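Local coordinates for putative periplasmic protein (Salmonella enterica subsp. enterica serovar Typhimurium, PDB 4J32) that probably protects the cell as the periplasmic immunity protein Tai4 by binding and inhibiting the type VI secretion amidase effector Tae4, at residues G47-V51 against R97-K101. Numbering follows the deposited sequence.
Sequences GKQSV and RRVEK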
ATOM      1  N   GLY B  47      -5.917 -18.701   3.287  1.00 18.12           N
ATOM      2  CA  GLY B  47      -6.312 -18.753   4.709  1.00 17.91           C
ATOM      3  C   GLY B  47      -7.153 -19.976   5.049  1.00 18.87           C
ATOM      4  O   GLY B  47      -7.759 -20.589   4.171  1.00 19.69           O
ATOM      5  N   LYS B  48      -7.155 -20.354   6.328  1.00 19.54           N
ATOM      6  CA  LYS B  48      -7.964 -21.468   6.825  1.00 20.92           C
ATOM      7  C   LYS B  48      -9.078 -20.935   7.739  1.00 21.29           C
ATOM      8  O   LYS B  48      -9.788 -21.718   8.397  1.00 22.22           O
ATOM      9  CB  LYS B  48      -7.082 -22.481   7.590  1.00 22.62           C
ATOM     10  CG  LYS B  48      -5.977 -23.165   6.731  1.00 25.24           C
ATOM     11  CD  LYS B  48      -6.586 -23.819   5.491  1.00 30.20           C
ATOM     12  CE  LYS B  48      -5.605 -24.720   4.743  1.00 32.59           C
ATOM     13  NZ  LYS B  48      -6.361 -25.696   3.869  1.00 36.85           N
ATOM     14  N   GLN B  49      -9.244 -19.615   7.721  1.00 19.63           N
ATOM     15  CA  GLN B  49     -10.204 -18.931   8.601  1.00 20.09           C
ATOM     16  C   GLN B  49     -11.517 -18.673   7.893  1.00 19.96           C
ATOM     17  O   GLN B  49     -11.563 -18.505   6.658  1.00 19.08           O
ATOM     18  CB  GLN B  49      -9.650 -17.585   9.117  1.00 19.79           C
ATOM     19  CG  GLN B  49      -8.397 -17.711  10.018  1.00 20.39           C
ATOM     20  CD  GLN B  49      -7.155 -18.133   9.226  1.00 20.28           C
ATOM     21  OE1 GLN B  49      -6.896 -17.617   8.140  1.00 20.01           O
ATOM     22  NE2 GLN B  49      -6.385 -19.074   9.772  1.00 21.72           N
ATOM     23  N   SER B  50     -12.567 -18.579   8.702  1.00 19.92           N
ATOM     24  CA  SER B  50     -13.908 -18.227   8.237  1.00 20.23           C
ATOM     25  C   SER B  50     -13.948 -16.762   7.830  1.00 20.04           C
ATOM     26  O   SER B  50     -13.108 -15.955   8.256  1.00 18.90           O
ATOM     27  CB  SER B  50     -14.930 -18.443   9.358  1.00 20.86           C
ATOM     28  OG  SER B  50     -15.008 -19.823   9.711  1.00 22.45           O
ATOM     29  N   VAL B  51     -14.943 -16.413   7.027  1.00 19.87           N
ATOM     30  CA  VAL B  51     -14.972 -15.067   6.441  1.00 20.02           C
ATOM     31  C   VAL B  51     -15.138 -13.962   7.498  1.00 19.69           C
ATOM     32  O   VAL B  51     -14.681 -12.829   7.305  1.00 18.13           O
ATOM     33  CB  VAL B  51     -16.068 -14.959   5.337  1.00 20.65           C
ATOM     34  CG1 VAL B  51     -17.513 -14.879   5.953  1.00 22.46           C
ATOM     35  CG2 VAL B  51     -15.758 -13.810   4.377  1.00 21.69           C
ATOM     36  N   ARG B  97      -5.417 -14.384  18.555  1.00 27.83           N
ATOM     37  CA  ARG B  97      -6.550 -15.041  19.250  1.00 29.21           C
ATOM     38  C   ARG B  97      -7.255 -16.071  18.426  1.00 27.04           C
ATOM     39  O   ARG B  97      -8.080 -16.805  18.964  1.00 27.55           O
ATOM     40  CB  ARG B  97      -7.692 -14.027  19.547  1.00 29.48           C
ATOM     41  CG  ARG B  97      -7.655 -13.280  20.806  1.00 34.28           C
ATOM     42  CD  ARG B  97      -9.078 -12.842  21.242  1.00 33.58           C
ATOM     43  NE  ARG B  97      -9.750 -11.891  20.347  1.00 30.72           N
ATOM     44  CZ  ARG B  97      -9.469 -10.595  20.241  1.00 30.96           C
ATOM     45  NH1 ARG B  97      -8.475 -10.037  20.939  1.00 31.39           N
ATOM     46  NH2 ARG B  97     -10.168  -9.843  19.401  1.00 29.71           N
ATOM     47  N   ARG B  98      -7.032 -16.070  17.114  1.00 25.30           N
ATOM     48  CA  ARG B  98      -7.954 -16.710  16.198  1.00 24.26           C
ATOM     49  C   ARG B  98      -8.240 -18.180  16.534  1.00 25.85           C
ATOM     50  O   ARG B  98      -7.347 -18.935  16.959  1.00 26.75           O
ATOM     51  CB  ARG B  98      -7.470 -16.551  14.753  1.00 22.78           C
ATOM     52  CG  ARG B  98      -6.256 -17.401  14.413  1.00 21.96           C
ATOM     53  CD  ARG B  98      -5.690 -17.089  13.022  1.00 21.95           C
ATOM     54  NE  ARG B  98      -4.568 -17.988  12.773  1.00 21.73           N
ATOM     55  CZ  ARG B  98      -3.335 -17.827  13.261  1.00 24.44           C
ATOM     56  NH1 ARG B  98      -3.008 -16.753  13.981  1.00 23.64           N
ATOM     57  NH2 ARG B  98      -2.403 -18.737  13.004  1.00 26.00           N
ATOM     58  N   VAL B  99      -9.499 -18.574  16.374  1.00 25.64           N
ATOM     59  CA  VAL B  99      -9.925 -19.947  16.675  1.00 27.44           C
ATOM     60  C   VAL B  99      -9.375 -20.936  15.655  1.00 27.37           C
ATOM     61  O   VAL B  99      -8.973 -22.048  16.010  1.00 27.57           O
ATOM     62  CB  VAL B  99     -11.477 -20.038  16.704  1.00 28.67           C
ATOM     63  CG1 VAL B  99     -11.925 -21.460  16.920  1.00 30.84           C
ATOM     64  CG2 VAL B  99     -12.001 -19.142  17.788  1.00 30.51           C
ATOM     65  N   GLU B 100      -9.360 -20.513  14.394  1.00 25.78           N
ATOM     66  CA  GLU B 100      -8.867 -21.334  13.286  1.00 25.79           C
ATOM     67  C   GLU B 100      -7.386 -21.029  13.034  1.00 25.44           C
ATOM     68  O   GLU B 100      -7.042 -20.021  12.402  1.00 23.74           O
ATOM     69  CB  GLU B 100      -9.712 -21.069  12.023  1.00 24.62           C
ATOM     70  CG  GLU B 100     -11.186 -21.430  12.213  1.00 25.75           C
ATOM     71  CD  GLU B 100     -12.169 -20.541  11.453  1.00 24.30           C
ATOM     72  OE1 GLU B 100     -11.908 -19.325  11.299  1.00 21.25           O
ATOM     73  OE2 GLU B 100     -13.218 -21.085  11.023  1.00 25.77           O
ATOM     74  N   LYS B 101      -6.506 -21.898  13.541  1.00 27.08           N
ATOM     75  CA  LYS B 101      -5.065 -21.631  13.437  1.00 28.33           C
ATOM     76  C   LYS B 101      -4.550 -21.765  11.995  1.00 28.20           C
ATOM     77  O   LYS B 101      -3.624 -21.032  11.602  1.00 27.84           O
ATOM     78  CB  LYS B 101      -4.267 -22.530  14.398  1.00 30.48           C
ATOM     79  CG  LYS B 101      -4.526 -22.250  15.900  1.00 31.62           C
ATOM     80  CD  LYS B 101      -4.346 -20.753  16.235  1.00 32.41           C
ATOM     81  CE  LYS B 101      -4.629 -20.483  17.716  1.00 34.87           C
ATOM     82  NZ  LYS B 101      -4.789 -19.024  17.994  1.00 33.17           N
ATOM     83  OXT LYS B 101      -5.033 -22.606  11.210  1.00 28.17           O
TER
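E100 reaches over to S50 and grips it with both carboxylate oxygens. From CB, which lies 3.7 Å from K48 O, the chain runs past that carbonyl with CG and bends at chi2 (146°), bringing CD up to S50. OE1 takes the backbone N-H of S50 (N to OE1 2.8 Å) from above the carboxylate plane, while OE2 receives the S50 hydroxyl on its syn lone pair (OG to OE2 2.6 Å). Q49 lies alongside E100, pointing the other way: its CB sits 3.6 Å from E100 OE1, and its NE2 donates to E100 O (2.9 Å) in a nearly straight bond, above the carbonyl plane. The same amide nitrogen also bonds Q10 OE1 of helix 10-26, so two acceptors fix the amide's rotation. R98 crosses Q49 with its guanidinium 84° to the amide; its NH2 holds O of the C-terminal K101 carboxylate in plane (3.0 Å) and also bonds a citrate, probably from the crystallisation liquor, and its NH1 bonds I95 O. Q49 O accepts from R92 of the Tae4 chain, placing the loop at the toxin interface. Side-chain hydrogen bonds thus tie the C-terminal tail to the loop between helices 30-46 and 51-65 of this all-helical immunity protein.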